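Local coordinates for POSSIBLE NITRATE/NITRITE RESPONSE TRANSCRIPTIONAL REGULATORY PROTEIN NARL (DNA-binding response regulator, LuxR family) (Mycobacterium tuberculosis, PDB 3EUL), which probably acts, once phosphorylated by the sensor NarS, as a DNA-binding regulator of genes for aerobic nitrate metabolism, the part here being its signal receiver domain, at residues A[90-94]-A[132-136]; A[77-81]-A[106-112]. The contacts are given in a common frame with arbitrary orientation. Residues are numbered along the deposited sequence.

Contact 1: residues A[90-94]-A[132-136]; sequences TRVLL and CAKGR
Residues 91-94 are extended strand; residues 132-134 end a helix that Gly-135 terminates with positive phi (173°), its N bonded back to Cys-132 O at 3.2 Å. The backbones come closest at Arg-91 and Cys-132, 7.1 Å between CA atoms. Arg-91 and Leu-93 direct CB toward the helix end. In Arg-91 (m, t, p, chi4 63°) the bend at chi3 and chi4 sets the positively charged guanidinium beside the carbonyl oxygens there: NE donates to Cys-132 O at 2.9 Å and passes 3.5 Å from Cys-132 SG, while Gly-135 O lies over one guanidinium face, 2.9 Å from Arg-91 NH2 but too poorly angled to bond. Leu-93 (t, p) sets CD2 4.2 Å from CB of Cys-132 (t) and CD1 3.4 Å from NH1 of Arg-136, whose side chain (t, p, t) extends past the tip of Leu-93. This is helix-on-sheet packing of the CheY-like receiver fold: helix 122-134 ends against strand 91-96, between strands 64-68 and 114-117, while Val-92 faces away, onto helix 76-85.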
loop_
_atom_site.group_PDB
_atom_site.type_symbol
_atom_site.label_atom_id
_atom_site.label_comp_id
_atom_site.label_asym_id
_atom_site.label_seq_id
_atom_site.Cartn_x
_atom_site.Cartn_y
_atom_site.Cartn_z
ATOM N N THR A 90 -1.751 6.849 8.515
ATOM C CA THR A 90 -1.848 5.888 7.432
ATOM C C THR A 90 -1.252 4.525 7.742
ATOM O O THR A 90 -0.131 4.447 8.197
ATOM C CB THR A 90 -1.125 6.460 6.211
ATOM O OG1 THR A 90 -1.749 7.713 5.881
ATOM C CG2 THR A 90 -1.260 5.491 5.028
ATOM N N ARG A 91 -1.971 3.454 7.408
ATOM C CA ARG A 91 -1.417 2.093 7.490
ATOM C C ARG A 91 -0.847 1.718 6.160
ATOM O O ARG A 91 -1.513 1.877 5.143
ATOM C CB ARG A 91 -2.488 1.116 7.905
ATOM C CG ARG A 91 -2.842 1.339 9.350
ATOM C CD ARG A 91 -3.970 0.503 9.846
ATOM N NE ARG A 91 -3.778 -0.956 9.856
ATOM C CZ ARG A 91 -2.884 -1.670 10.552
ATOM N NH1 ARG A 91 -1.925 -1.112 11.282
ATOM N NH2 ARG A 91 -2.920 -3.002 10.459
ATOM N N VAL A 92 0.395 1.260 6.145
ATOM C CA VAL A 92 1.066 0.925 4.887
ATOM C C VAL A 92 1.069 -0.602 4.672
ATOM O O VAL A 92 1.751 -1.355 5.393
ATOM C CB VAL A 92 2.484 1.484 4.835
ATOM C CG1 VAL A 92 3.196 1.010 3.555
ATOM C CG2 VAL A 92 2.443 3.038 4.917
ATOM N N LEU A 93 0.310 -1.032 3.673
ATOM C CA LEU A 93 0.189 -2.440 3.294
ATOM C C LEU A 93 1.112 -2.666 2.115
ATOM O O LEU A 93 1.039 -1.954 1.122
ATOM C CB LEU A 93 -1.286 -2.719 2.955
ATOM C CG LEU A 93 -1.866 -4.109 2.924
ATOM C CD1 LEU A 93 -1.666 -4.904 4.225
ATOM C CD2 LEU A 93 -3.354 -3.990 2.590
ATOM N N LEU A 94 2.044 -3.609 2.221
ATOM C CA LEU A 94 2.954 -3.866 1.095
ATOM C C LEU A 94 2.464 -5.071 0.287
ATOM O O LEU A 94 1.800 -5.983 0.800
ATOM C CB LEU A 94 4.413 -4.081 1.549
ATOM C CG LEU A 94 5.096 -2.948 2.312
ATOM C CD1 LEU A 94 6.537 -3.326 2.787
ATOM C CD2 LEU A 94 5.064 -1.594 1.534
ATOM N N CYS A 132 -7.416 -3.831 6.817
ATOM C CA CYS A 132 -6.316 -2.999 7.270
ATOM C C CYS A 132 -6.834 -1.657 7.770
ATOM O O CYS A 132 -6.479 -1.214 8.863
ATOM C CB CYS A 132 -5.326 -2.829 6.128
ATOM S SG CYS A 132 -3.821 -1.934 6.544
ATOM N N ALA A 133 -7.704 -1.026 7.001
ATOM C CA ALA A 133 -8.321 0.233 7.416
ATOM C C ALA A 133 -9.117 0.092 8.734
ATOM O O ALA A 133 -9.187 1.033 9.521
ATOM C CB ALA A 133 -9.239 0.738 6.327
ATOM N N LYS A 134 -9.711 -1.079 8.944
ATOM C CA LYS A 134 -10.536 -1.345 10.129
ATOM C C LYS A 134 -9.728 -1.652 11.380
ATOM O O LYS A 134 -10.219 -1.471 12.504
ATOM C CB LYS A 134 -11.423 -2.565 9.895
ATOM C CG LYS A 134 -12.760 -2.287 9.226
ATOM C CD LYS A 134 -13.687 -3.498 9.357
ATOM C CE LYS A 134 -13.204 -4.718 8.545
ATOM N NZ LYS A 134 -13.363 -4.516 7.070
ATOM N N GLY A 135 -8.516 -2.157 11.203
ATOM C CA GLY A 135 -7.886 -2.948 12.281
ATOM C C GLY A 135 -6.585 -3.584 11.816
ATOM O O GLY A 135 -5.560 -2.901 11.745
ATOM N N ARG A 136 -6.612 -4.901 11.589
ATOM C CA ARG A 136 -5.681 -5.603 10.688
ATOM C C ARG A 136 -6.555 -6.659 10.033
ATOM O O ARG A 136 -7.565 -7.074 10.617
ATOM C CB ARG A 136 -4.505 -6.277 11.432
ATOM C CG ARG A 136 -3.763 -7.403 10.647
ATOM C CD ARG A 136 -3.343 -6.984 9.210
ATOM N NE ARG A 136 -2.652 -8.065 8.488
ATOM C CZ ARG A 136 -2.491 -8.134 7.164
ATOM N NH1 ARG A 136 -2.981 -7.199 6.358
ATOM N NH2 ARG A 136 -1.843 -9.165 6.632
#

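Contact 2: residues A[77-81]-A[106-112]; sequences AQVAA and QALQQGA
Small-residue packing joins two neighbouring helices of the CheY-like (beta/alpha)5 receiver domain: one turn of helix 76-85 lies against the end of helix 101-109 and the turn leading to strand 114-117. Residues 77-81 are regular helix, with Ala-81 N bonded to Ala-77 O at 2.9 Å. Residues 106-109 are helical too, and a Schellman motif closes that helix, Gly-111 N reaching Leu-108 O at 3.1 Å and Ala-112 N reaching Ala-107 O at 3.2 Å. Gly-111 has phi/psi 106/11°, where a CB would jam against the preceding carbonyl and lie 3.7 Å from Ala-80 O. The alanines of helix 76-85 permit a close approach: CA-CA distances are 5.1 Å for Ala-77 and Ala-107 and 5.3 Å for Ala-80 and Ala-112, and the end of helix 101-109 comes closest at Gln-110, 4.9 Å from Ala-81. Ala-77 CB lies 4.2 Å from Ala-107 CB. Ala-80 CB lies 4.3 Å from Ala-112 CB. Gln-110, chi1 m and chi2 -148°, lays its side chain across helix 76-85, against CB of Ala-77 and of Ala-81, and its backbone O accepts a CA-H...O contact from Ala-81 CA at 3.2 Å. On the sheet side, Val-92 packs on Ala-80, and Leu-94 on Ala-107 and Ala-112. A water bridges the backbones, donating to Ala-80 O at 2.7 Å and weakly to Gly-111 O at 3.4 Å.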
loop_
_atom_site.group_PDB
_atom_site.type_symbol
_atom_site.label_atom_id
_atom_site.label_comp_id
_atom_site.label_asym_id
_atom_site.label_seq_id
_atom_site.Cartn_x
_atom_site.Cartn_y
_atom_site.Cartn_z
ATOM N N ALA A 77 9.241 -0.617 2.348
ATOM C CA ALA A 77 9.555 -0.644 3.803
ATOM C C ALA A 77 10.132 0.660 4.301
ATOM O O ALA A 77 9.860 1.037 5.447
ATOM C CB ALA A 77 10.502 -1.815 4.153
ATOM N N GLN A 78 10.953 1.321 3.471
ATOM C CA GLN A 78 11.442 2.671 3.767
ATOM C C GLN A 78 10.280 3.664 3.883
ATOM O O GLN A 78 10.249 4.484 4.806
ATOM C CB GLN A 78 12.448 3.159 2.724
ATOM C CG GLN A 78 13.625 2.254 2.589
ATOM C CD GLN A 78 14.652 2.791 1.625
ATOM O OE1 GLN A 78 14.446 2.779 0.418
ATOM N NE2 GLN A 78 15.771 3.266 2.161
ATOM N N VAL A 79 9.320 3.578 2.983
ATOM C CA VAL A 79 8.141 4.426 3.104
ATOM C C VAL A 79 7.374 4.090 4.368
ATOM O O VAL A 79 6.981 5.013 5.080
ATOM C CB VAL A 79 7.176 4.321 1.887
ATOM C CG1 VAL A 79 5.908 5.212 2.098
ATOM C CG2 VAL A 79 7.861 4.678 0.590
ATOM N N ALA A 80 7.142 2.795 4.641
ATOM C CA ALA A 80 6.462 2.390 5.893
ATOM C C ALA A 80 7.160 2.948 7.146
ATOM O O ALA A 80 6.515 3.469 8.080
ATOM C CB ALA A 80 6.311 0.891 5.988
ATOM N N ALA A 81 8.488 2.875 7.156
ATOM C CA ALA A 81 9.299 3.418 8.262
ATOM C C ALA A 81 9.110 4.919 8.485
ATOM O O ALA A 81 9.004 5.393 9.641
ATOM C CB ALA A 81 10.805 3.136 7.977
ATOM N N GLN A 106 11.480 -8.142 8.118
ATOM C CA GLN A 106 12.138 -6.838 8.242
ATOM C C GLN A 106 11.196 -5.694 7.889
ATOM O O GLN A 106 11.245 -4.627 8.511
ATOM C CB GLN A 106 13.362 -6.758 7.315
ATOM C CG GLN A 106 14.389 -5.659 7.675
ATOM C CD GLN A 106 13.864 -4.216 7.565
ATOM O OE1 GLN A 106 13.320 -3.784 6.541
ATOM N NE2 GLN A 106 14.082 -3.446 8.633
ATOM N N ALA A 107 10.346 -5.911 6.894
ATOM C CA ALA A 107 9.345 -4.916 6.517
ATOM C C ALA A 107 8.342 -4.657 7.625
ATOM O O ALA A 107 8.077 -3.490 7.952
ATOM C CB ALA A 107 8.619 -5.367 5.216
ATOM N N LEU A 108 7.872 -5.733 8.268
ATOM C CA LEU A 108 6.949 -5.630 9.405
ATOM C C LEU A 108 7.625 -4.946 10.588
ATOM O O LEU A 108 7.020 -4.149 11.296
ATOM C CB LEU A 108 6.422 -7.027 9.801
ATOM C CG LEU A 108 5.583 -7.746 8.725
ATOM C CD1 LEU A 108 5.314 -9.189 9.133
ATOM C CD2 LEU A 108 4.269 -6.970 8.472
ATOM N N GLN A 109 8.889 -5.252 10.796
ATOM C CA GLN A 109 9.700 -4.547 11.775
ATOM C C GLN A 109 9.823 -3.056 11.464
ATOM O O GLN A 109 9.832 -2.276 12.415
ATOM C CB GLN A 109 11.098 -5.154 11.913
ATOM C CG GLN A 109 11.109 -6.654 12.312
ATOM C CD GLN A 109 10.713 -6.942 13.760
ATOM O OE1 GLN A 109 9.656 -7.525 14.016
ATOM N NE2 GLN A 109 11.597 -6.622 14.698
ATOM N N GLN A 110 9.890 -2.662 10.186
ATOM C CA GLN A 110 9.945 -1.215 9.775
ATOM C C GLN A 110 8.532 -0.528 9.808
ATOM O O GLN A 110 8.382 0.660 9.502
ATOM C CB GLN A 110 10.598 -1.008 8.382
ATOM C CG GLN A 110 12.133 -1.272 8.182
ATOM C CD GLN A 110 12.873 -0.354 7.096
ATOM O OE1 GLN A 110 13.411 -0.819 6.061
ATOM N NE2 GLN A 110 12.930 0.956 7.386
ATOM N N GLY A 111 7.493 -1.261 10.189
ATOM C CA GLY A 111 6.196 -0.673 10.443
ATOM C C GLY A 111 5.144 -0.934 9.391
ATOM O O GLY A 111 4.109 -0.312 9.427
ATOM N N ALA A 112 5.403 -1.851 8.452
ATOM C CA ALA A 112 4.385 -2.256 7.475
ATOM C C ALA A 112 3.249 -2.935 8.194
ATOM O O ALA A 112 3.485 -3.773 9.071
ATOM C CB ALA A 112 4.959 -3.197 6.404
HETATM O O HOH W 1 3.891 2.950 8.647
#

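Overall arrangement
From the N terminus, the chain passes through three strands and two helices before helix 76-85 supplies the first segment of contact 2. Strand 91-96 is the next element, with the first segment of contact 1; helix 101-109 then returns to helix 76-85, closing contact 2 over 24 intervening residues. Strand 114-117 and helix 122-134 follow, and contact 1 closes at the end of the modelled chain, across 37 residues. The two loops therefore cross rather than nest. Their centres lie about 12 Å apart, with strand 91-96 as the shared element: helix 122-134 packs on one of its faces and helices 76-85 and 101-109 on the other, where Leu-94 CD1 lies 3.8 Å from Ala-107 CB.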